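Local atomic coordinates of monovalent Na+/H+ antiporter subunit A (Dietzia sp. DQ12-45-1b, PDB entry 7D3U), a protein that probably takes part in exchanging sodium ions for protons across the cell membrane, as a subunit of the multi-subunit Mrp antiporter complex. Residues 74-82 against 112-120; 85-93 against 103-111. All blocks are in the same frame, centred on the assembly; numbering follows the deposited sequence.

Interaction 1: residues 74-82 against 112-120; sequences RVFTMIVLG and AASMLGLVL. With LMT (dodecyl-beta-D-maltoside), chain Z; LMT (dodecyl-beta-D-maltoside), chain C.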
# COMPACT_ATOMS: atom_id res chain seq x y z
N ARG B 74 -3.58 12.44 -49.77
CA ARG B 74 -3.91 13.68 -50.47
C ARG B 74 -5.40 13.77 -50.78
O ARG B 74 -5.93 14.87 -50.93
CB ARG B 74 -3.10 13.81 -51.75
CG ARG B 74 -3.00 15.24 -52.24
CD ARG B 74 -2.43 15.33 -53.64
NE ARG B 74 -1.93 16.67 -53.92
CZ ARG B 74 -1.61 17.12 -55.13
NH1 ARG B 74 -1.16 18.35 -55.29
NH2 ARG B 74 -1.74 16.32 -56.18
N VAL B 75 -6.08 12.62 -50.87
CA VAL B 75 -7.52 12.64 -51.06
C VAL B 75 -8.25 12.72 -49.73
O VAL B 75 -9.26 13.42 -49.60
CB VAL B 75 -7.95 11.40 -51.88
CG1 VAL B 75 -9.46 11.26 -51.87
CG2 VAL B 75 -7.44 11.51 -53.30
N PHE B 76 -7.75 12.02 -48.70
CA PHE B 76 -8.49 11.96 -47.45
C PHE B 76 -8.36 13.24 -46.62
O PHE B 76 -9.34 13.64 -45.98
CB PHE B 76 -8.05 10.75 -46.63
CG PHE B 76 -8.95 9.56 -46.81
CD1 PHE B 76 -8.91 8.81 -47.97
CD2 PHE B 76 -9.85 9.21 -45.82
CE1 PHE B 76 -9.74 7.72 -48.14
CE2 PHE B 76 -10.68 8.12 -45.99
CZ PHE B 76 -10.63 7.38 -47.15
N THR B 77 -7.20 13.90 -46.62
CA THR B 77 -7.12 15.21 -45.98
C THR B 77 -8.09 16.19 -46.63
O THR B 77 -8.71 17.00 -45.94
CB THR B 77 -5.70 15.78 -46.04
OG1 THR B 77 -5.46 16.35 -47.33
CG2 THR B 77 -4.66 14.74 -45.70
N MET B 78 -8.22 16.13 -47.95
CA MET B 78 -9.18 17.00 -48.62
C MET B 78 -10.61 16.66 -48.22
O MET B 78 -11.39 17.55 -47.86
CB MET B 78 -9.01 16.90 -50.14
CG MET B 78 -7.68 17.43 -50.63
SD MET B 78 -7.43 19.17 -50.23
CE MET B 78 -8.70 19.93 -51.25
N ILE B 79 -10.96 15.37 -48.23
CA ILE B 79 -12.33 14.98 -47.92
C ILE B 79 -12.65 15.20 -46.44
O ILE B 79 -13.82 15.23 -46.06
CB ILE B 79 -12.59 13.52 -48.32
CG1 ILE B 79 -14.09 13.25 -48.39
CG2 ILE B 79 -12.00 12.57 -47.30
CD1 ILE B 79 -14.87 14.31 -49.12
N VAL B 80 -11.63 15.37 -45.60
CA VAL B 80 -11.86 15.69 -44.20
C VAL B 80 -11.97 17.19 -43.99
O VAL B 80 -12.94 17.68 -43.40
CB VAL B 80 -10.74 15.09 -43.33
CG1 VAL B 80 -10.68 15.79 -41.98
CG2 VAL B 80 -10.96 13.60 -43.14
N LEU B 81 -10.99 17.96 -44.48
CA LEU B 81 -10.97 19.39 -44.23
C LEU B 81 -12.07 20.13 -44.99
O LEU B 81 -12.60 21.11 -44.48
CB LEU B 81 -9.61 19.97 -44.59
CG LEU B 81 -8.45 19.56 -43.67
CD1 LEU B 81 -7.17 20.25 -44.09
CD2 LEU B 81 -8.79 19.88 -42.23
N GLY B 82 -12.44 19.67 -46.18
CA GLY B 82 -13.52 20.32 -46.90
C GLY B 82 -14.86 20.14 -46.21
O GLY B 82 -15.64 21.09 -46.08
N ALA B 112 -11.04 17.90 -36.63
CA ALA B 112 -10.39 18.00 -37.93
C ALA B 112 -8.88 17.87 -37.81
O ALA B 112 -8.25 17.25 -38.67
CB ALA B 112 -10.76 19.33 -38.60
N ALA B 113 -8.29 18.45 -36.77
CA ALA B 113 -6.85 18.33 -36.59
C ALA B 113 -6.43 16.90 -36.31
O ALA B 113 -5.43 16.42 -36.85
CB ALA B 113 -6.38 19.25 -35.46
N SER B 114 -7.21 16.18 -35.49
CA SER B 114 -6.88 14.79 -35.20
C SER B 114 -7.08 13.92 -36.44
O SER B 114 -6.28 13.00 -36.69
CB SER B 114 -7.74 14.29 -34.04
OG SER B 114 -7.46 15.02 -32.86
N MET B 115 -8.11 14.19 -37.23
CA MET B 115 -8.29 13.45 -38.48
C MET B 115 -7.14 13.72 -39.44
O MET B 115 -6.65 12.81 -40.11
CB MET B 115 -9.62 13.81 -39.12
CG MET B 115 -10.71 12.80 -38.87
SD MET B 115 -10.12 11.11 -39.02
CE MET B 115 -10.12 10.90 -40.80
N LEU B 116 -6.72 14.98 -39.54
CA LEU B 116 -5.57 15.33 -40.38
C LEU B 116 -4.32 14.59 -39.92
O LEU B 116 -3.57 14.06 -40.74
CB LEU B 116 -5.34 16.84 -40.35
CG LEU B 116 -4.45 17.40 -41.45
CD1 LEU B 116 -4.97 16.96 -42.79
CD2 LEU B 116 -4.39 18.91 -41.37
N GLY B 117 -4.09 14.54 -38.61
CA GLY B 117 -2.97 13.78 -38.10
C GLY B 117 -3.07 12.30 -38.38
O GLY B 117 -2.06 11.62 -38.58
N LEU B 118 -4.30 11.76 -38.41
CA LEU B 118 -4.47 10.34 -38.68
C LEU B 118 -4.20 10.02 -40.14
O LEU B 118 -3.50 9.04 -40.45
CB LEU B 118 -5.87 9.90 -38.28
CG LEU B 118 -6.29 8.48 -38.66
CD1 LEU B 118 -5.28 7.47 -38.16
CD2 LEU B 118 -7.65 8.19 -38.09
N VAL B 119 -4.74 10.81 -41.07
CA VAL B 119 -4.53 10.52 -42.48
C VAL B 119 -3.12 10.90 -42.90
O VAL B 119 -2.56 10.30 -43.83
CB VAL B 119 -5.59 11.22 -43.34
CG1 VAL B 119 -6.95 10.60 -43.11
CG2 VAL B 119 -5.63 12.69 -43.04
N LEU B 120 -2.52 11.90 -42.26
CA LEU B 120 -1.13 12.28 -42.51
C LEU B 120 -0.18 11.58 -41.54
O LEU B 120 0.60 12.23 -40.86
CB LEU B 120 -0.98 13.79 -42.40
CG LEU B 120 -1.64 14.62 -43.50
CD1 LEU B 120 -1.28 16.07 -43.34
CD2 LEU B 120 -1.19 14.11 -44.85
C1B LMT Z . -5.41 18.55 -64.19
C2B LMT Z . -4.82 19.90 -64.64
C3B LMT Z . -5.65 20.50 -65.79
C4B LMT Z . -7.16 20.34 -65.52
C5B LMT Z . -7.46 18.84 -65.34
C6B LMT Z . -8.27 18.33 -66.53
O1B LMT Z . -6.03 18.72 -62.96
O2B LMT Z . -4.84 20.72 -63.55
O3B LMT Z . -5.28 19.99 -67.01
O4' LMT Z . -7.53 21.03 -64.38
O5B LMT Z . -6.31 18.06 -65.15
O6B LMT Z . -8.62 17.02 -66.32
C1' LMT Z . -6.71 16.94 -59.36
C2' LMT Z . -5.37 16.51 -59.99
C3' LMT Z . -5.04 17.40 -61.22
C4' LMT Z . -6.26 17.58 -62.15
C5' LMT Z . -7.46 17.92 -61.25
C6' LMT Z . -8.73 18.24 -61.99
O1' LMT Z . -7.09 16.07 -58.38
O2' LMT Z . -4.39 16.68 -59.05
O3' LMT Z . -4.00 16.87 -61.91
O5' LMT Z . -7.70 16.87 -60.36
O6' LMT Z . -8.95 17.18 -62.82
C1 LMT Z . -8.16 16.54 -57.59
C2 LMT Z . -7.71 16.40 -56.16
C3 LMT Z . -8.81 16.48 -55.14
C4 LMT Z . -9.82 15.43 -55.50
C5 LMT Z . -11.17 15.80 -54.98
C6 LMT Z . -11.27 15.63 -53.50
C7 LMT Z . -12.71 15.49 -53.12
C8 LMT Z . -13.02 16.44 -52.02
C9 LMT Z . -14.48 16.70 -51.83
C10 LMT Z . -14.62 17.63 -50.66
C11 LMT Z . -15.50 18.80 -50.99
C12 LMT Z . -15.83 19.60 -49.78
C1 LMT C . -4.35 22.20 -60.72
C2 LMT C . -5.64 22.23 -60.15
C3 LMT C . -5.91 21.55 -58.93
C4 LMT C . -7.28 21.63 -58.47
C5 LMT C . -7.42 21.77 -57.01
C6 LMT C . -8.49 21.24 -56.14
C7 LMT C . -8.33 21.14 -54.74
C8 LMT C . -9.70 21.06 -54.65
C9 LMT C . -10.31 21.03 -53.43
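F76 meets V119 with the root of its side chain and not with its ring: CB lies 3.7 Å from V119 CG1, while the ring runs on, away from 112-120, to meet the ring of Y248 with the planes at about 50°. The other flat group, the guanidinium of R74, is turned to W44, which receives a cation-pi contact and, through its backbone O, a hydrogen bond from NH1. The two antiparallel helices lie side by side, their axes 9.3 Å apart. T77 fits in because it offers carbon: with chi1 at 80°, OG1 folds back to a weak hydrogen bond with A73 O, and the methyl CG2 reaches V119 CG2 at 3.5 Å and L120 CD2 at 3.6 Å. L116 CD1 touches T77 CB at 3.5 Å, and its other branch, CD2, approaches L81 CD1 at 4.1 Å. One turn away V80 crosses M115 at about a right angle, CG1 against M115 CB (3.6 Å) and CG2 against CE, which the doubly bent methionine chain brings back. Away from 112-120, I79 CD1 rests 3.6 Å from C9 of a dodecyl maltoside tail (chain Z). No hydrogen bond spans the two segments, so this pair of predicted transmembrane helices is joined by fitted apolar branches, with polar side chains served by their own helix or by neighbours.

Interaction 2: residues 85-93 against 103-111; sequences AVVMAYSSR and GYYGLMTLF. With LMT (dodecyl-beta-D-maltoside), chain U; LMT (dodecyl-beta-D-maltoside), chain T.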
# COMPACT_ATOMS: atom_id res chain seq x y z
N ALA B 85 -14.83 22.32 -43.15
CA ALA B 85 -15.08 23.72 -43.47
C ALA B 85 -16.55 23.96 -43.77
O ALA B 85 -17.14 24.94 -43.30
CB ALA B 85 -14.22 24.15 -44.65
N VAL B 86 -17.17 23.08 -44.57
CA VAL B 86 -18.58 23.29 -44.88
C VAL B 86 -19.44 23.10 -43.64
O VAL B 86 -20.46 23.78 -43.48
CB VAL B 86 -19.01 22.37 -46.04
CG1 VAL B 86 -20.50 22.48 -46.31
CG2 VAL B 86 -18.22 22.70 -47.29
N VAL B 87 -19.02 22.24 -42.72
CA VAL B 87 -19.78 22.05 -41.49
C VAL B 87 -19.62 23.25 -40.57
O VAL B 87 -20.56 23.63 -39.87
CB VAL B 87 -19.38 20.73 -40.81
CG1 VAL B 87 -19.76 20.75 -39.34
CG2 VAL B 87 -20.05 19.56 -41.50
N MET B 88 -18.45 23.89 -40.58
CA MET B 88 -18.29 25.13 -39.82
C MET B 88 -19.16 26.23 -40.42
O MET B 88 -19.80 27.00 -39.68
CB MET B 88 -16.83 25.56 -39.79
CG MET B 88 -15.93 24.61 -39.05
SD MET B 88 -16.62 24.06 -37.50
CE MET B 88 -15.48 22.75 -37.12
N ALA B 89 -19.18 26.34 -41.75
CA ALA B 89 -20.01 27.34 -42.40
C ALA B 89 -21.49 27.10 -42.12
O ALA B 89 -22.28 28.05 -42.06
CB ALA B 89 -19.74 27.35 -43.90
N TYR B 90 -21.89 25.84 -41.97
CA TYR B 90 -23.28 25.53 -41.65
C TYR B 90 -23.59 25.76 -40.17
O TYR B 90 -24.67 26.23 -39.82
CB TYR B 90 -23.59 24.09 -42.06
CG TYR B 90 -24.81 23.50 -41.41
CD1 TYR B 90 -26.08 23.71 -41.93
CD2 TYR B 90 -24.70 22.70 -40.28
CE1 TYR B 90 -27.19 23.16 -41.34
CE2 TYR B 90 -25.81 22.15 -39.69
CZ TYR B 90 -27.05 22.38 -40.22
OH TYR B 90 -28.16 21.83 -39.63
N SER B 91 -22.64 25.44 -39.30
CA SER B 91 -22.83 25.58 -37.86
C SER B 91 -22.77 27.03 -37.41
O SER B 91 -23.28 27.35 -36.33
CB SER B 91 -21.78 24.77 -37.11
OG SER B 91 -21.93 24.94 -35.71
N SER B 92 -22.16 27.91 -38.20
CA SER B 92 -22.18 29.32 -37.84
C SER B 92 -23.59 29.88 -37.86
O SER B 92 -23.89 30.86 -37.17
CB SER B 92 -21.29 30.12 -38.79
OG SER B 92 -21.35 31.50 -38.48
N ARG B 93 -24.48 29.28 -38.65
CA ARG B 93 -25.89 29.67 -38.68
C ARG B 93 -26.81 28.67 -37.99
O ARG B 93 -27.94 29.03 -37.68
CB ARG B 93 -26.36 29.86 -40.13
CG ARG B 93 -25.97 31.20 -40.73
CD ARG B 93 -26.19 32.33 -39.76
NE ARG B 93 -25.48 33.54 -40.16
CZ ARG B 93 -25.08 34.49 -39.32
NH1 ARG B 93 -24.44 35.55 -39.77
NH2 ARG B 93 -25.32 34.37 -38.02
N GLY B 103 -16.79 25.43 -26.37
CA GLY B 103 -16.72 24.00 -26.18
C GLY B 103 -17.07 23.21 -27.43
O GLY B 103 -16.60 22.09 -27.61
N TYR B 104 -17.89 23.79 -28.30
CA TYR B 104 -18.26 23.11 -29.54
C TYR B 104 -17.19 23.28 -30.61
O TYR B 104 -16.83 22.32 -31.29
CB TYR B 104 -19.61 23.63 -30.03
CG TYR B 104 -19.96 23.24 -31.44
CD1 TYR B 104 -19.58 24.04 -32.52
CD2 TYR B 104 -20.68 22.10 -31.71
CE1 TYR B 104 -19.90 23.69 -33.81
CE2 TYR B 104 -21.01 21.74 -33.00
CZ TYR B 104 -20.62 22.55 -34.04
OH TYR B 104 -20.94 22.20 -35.33
N TYR B 105 -16.67 24.50 -30.77
CA TYR B 105 -15.70 24.75 -31.84
C TYR B 105 -14.34 24.18 -31.50
O TYR B 105 -13.68 23.57 -32.35
CB TYR B 105 -15.61 26.25 -32.12
CG TYR B 105 -16.80 26.78 -32.88
CD1 TYR B 105 -16.96 26.48 -34.23
CD2 TYR B 105 -17.75 27.57 -32.27
CE1 TYR B 105 -18.04 26.96 -34.93
CE2 TYR B 105 -18.83 28.05 -32.96
CZ TYR B 105 -18.97 27.74 -34.29
OH TYR B 105 -20.05 28.22 -35.00
N GLY B 106 -13.89 24.36 -30.25
CA GLY B 106 -12.62 23.80 -29.83
C GLY B 106 -12.54 22.29 -29.95
O GLY B 106 -11.44 21.74 -29.94
N LEU B 107 -13.68 21.62 -30.07
CA LEU B 107 -13.72 20.19 -30.32
C LEU B 107 -13.93 19.86 -31.79
O LEU B 107 -13.25 18.98 -32.32
CB LEU B 107 -14.83 19.54 -29.49
CG LEU B 107 -14.55 19.40 -28.00
CD1 LEU B 107 -15.73 18.77 -27.29
CD2 LEU B 107 -13.30 18.58 -27.78
N MET B 108 -14.85 20.55 -32.46
CA MET B 108 -15.13 20.23 -33.85
C MET B 108 -13.98 20.62 -34.78
O MET B 108 -13.89 20.08 -35.89
CB MET B 108 -16.42 20.93 -34.29
CG MET B 108 -17.67 20.19 -33.88
SD MET B 108 -17.95 18.74 -34.91
CE MET B 108 -17.98 19.51 -36.52
N THR B 109 -13.10 21.52 -34.35
CA THR B 109 -11.89 21.81 -35.11
C THR B 109 -10.72 20.95 -34.65
O THR B 109 -9.85 20.61 -35.45
CB THR B 109 -11.53 23.29 -35.00
OG1 THR B 109 -11.09 23.57 -33.67
CG2 THR B 109 -12.72 24.16 -35.32
N LEU B 110 -10.67 20.60 -33.36
CA LEU B 110 -9.71 19.61 -32.91
C LEU B 110 -10.01 18.24 -33.50
O LEU B 110 -9.10 17.43 -33.69
CB LEU B 110 -9.68 19.54 -31.39
CG LEU B 110 -8.64 18.63 -30.74
CD1 LEU B 110 -7.93 19.37 -29.63
CD2 LEU B 110 -9.30 17.37 -30.20
N PHE B 111 -11.29 17.97 -33.80
CA PHE B 111 -11.64 16.78 -34.55
C PHE B 111 -10.98 16.77 -35.92
O PHE B 111 -10.41 15.76 -36.33
CB PHE B 111 -13.16 16.68 -34.70
CG PHE B 111 -13.68 15.28 -34.67
CD1 PHE B 111 -12.83 14.20 -34.68
CD2 PHE B 111 -15.05 15.05 -34.60
CE1 PHE B 111 -13.31 12.91 -34.64
CE2 PHE B 111 -15.54 13.76 -34.56
CZ PHE B 111 -14.67 12.70 -34.58
C1 LMT U . -19.62 24.34 -22.93
C2 LMT U . -18.92 23.02 -23.00
C3 LMT U . -17.45 23.03 -22.76
C4 LMT U . -16.91 21.71 -23.23
C5 LMT U . -15.44 21.62 -22.97
C6 LMT U . -14.82 20.45 -23.65
C7 LMT U . -13.35 20.42 -23.37
C8 LMT U . -12.71 19.36 -24.20
C9 LMT U . -11.23 19.28 -24.04
C10 LMT U . -10.69 18.53 -25.23
C11 LMT U . -10.43 17.09 -24.89
C12 LMT U . -9.53 16.45 -25.89
C1 LMT T . -17.85 27.71 -22.42
C2 LMT T . -16.44 27.99 -22.83
C3 LMT T . -15.47 26.86 -22.70
C4 LMT T . -14.11 27.38 -23.08
C5 LMT T . -13.14 26.26 -23.17
C6 LMT T . -13.25 25.51 -24.46
C7 LMT T . -12.42 24.27 -24.39
C8 LMT T . -12.22 23.75 -25.77
C9 LMT T . -10.83 23.95 -26.30
C10 LMT T . -10.44 22.68 -27.01
C11 LMT T . -9.19 22.86 -27.81
C12 LMT T . -7.98 22.87 -26.94
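M88 reaches in among Y105, M108 and T109, and the contact is densest at the methionine methyls. The sulfur SD lies at the edge of the Y105 ring, 5.2 Å from its centroid and 79° off the normal, a Met-aromatic contact made in passing, since the two side chains run in opposite directions. A bend at chi2 (-44°) then carries CE on toward the other helix, where it touches M108 CB at 3.5 Å and T109 CG2 at 3.6 Å. M108 answers with its own methyl, CE against V87 CG1 at 3.6 Å. The tyrosines brace one another: Y104 CD1 stands 3.8 Å above the centre of the Y105 ring, and M108 CG covers part of one Y104 face. S91 OG gives Y104 OH a weak hydrogen bond of 2.9 Å, the one polar link across segments whose axes stay 11.1 Å apart. Were Y104 an alanine, S91 OG would probably lose this partner, and the Y105 face and M108 the ring they pack on. The looser part is the hydroxyl end of Y105, where OH comes near S91 O and S92 CA without a hydrogen bond to either residue. The flank of 103-111 turned from 85-93 is lined by detergent tails: they run past G103 and G106, and L107 CD2 lies 3.6 Å from C10 of the chain U molecule. Around the pair, helix 29-45 sends L32 against Y105 and T109, helix 2-23 also packs on these two residues, and helix 231-240 covers Y104 and M108 with V233.

In the fold
Interactions 1 and 2 illustrate how one antiparallel helix pair, 71-94 with 102-119, changes its chemistry along its length. Both are buried, neither is a surface contact, and helix 29-45 packs on both; their centres lie about 15 Å apart. Interaction 1, at the ends far from the connecting turn, brings the axes closer and is joined by apolar side chains, mostly branched aliphatic ones. In interaction 2, next to the turn, the wider spacing is bridged by longer methionines and tyrosines, and a weak hydrogen bond between two hydroxyls appears. Detergent molecules border both contacts.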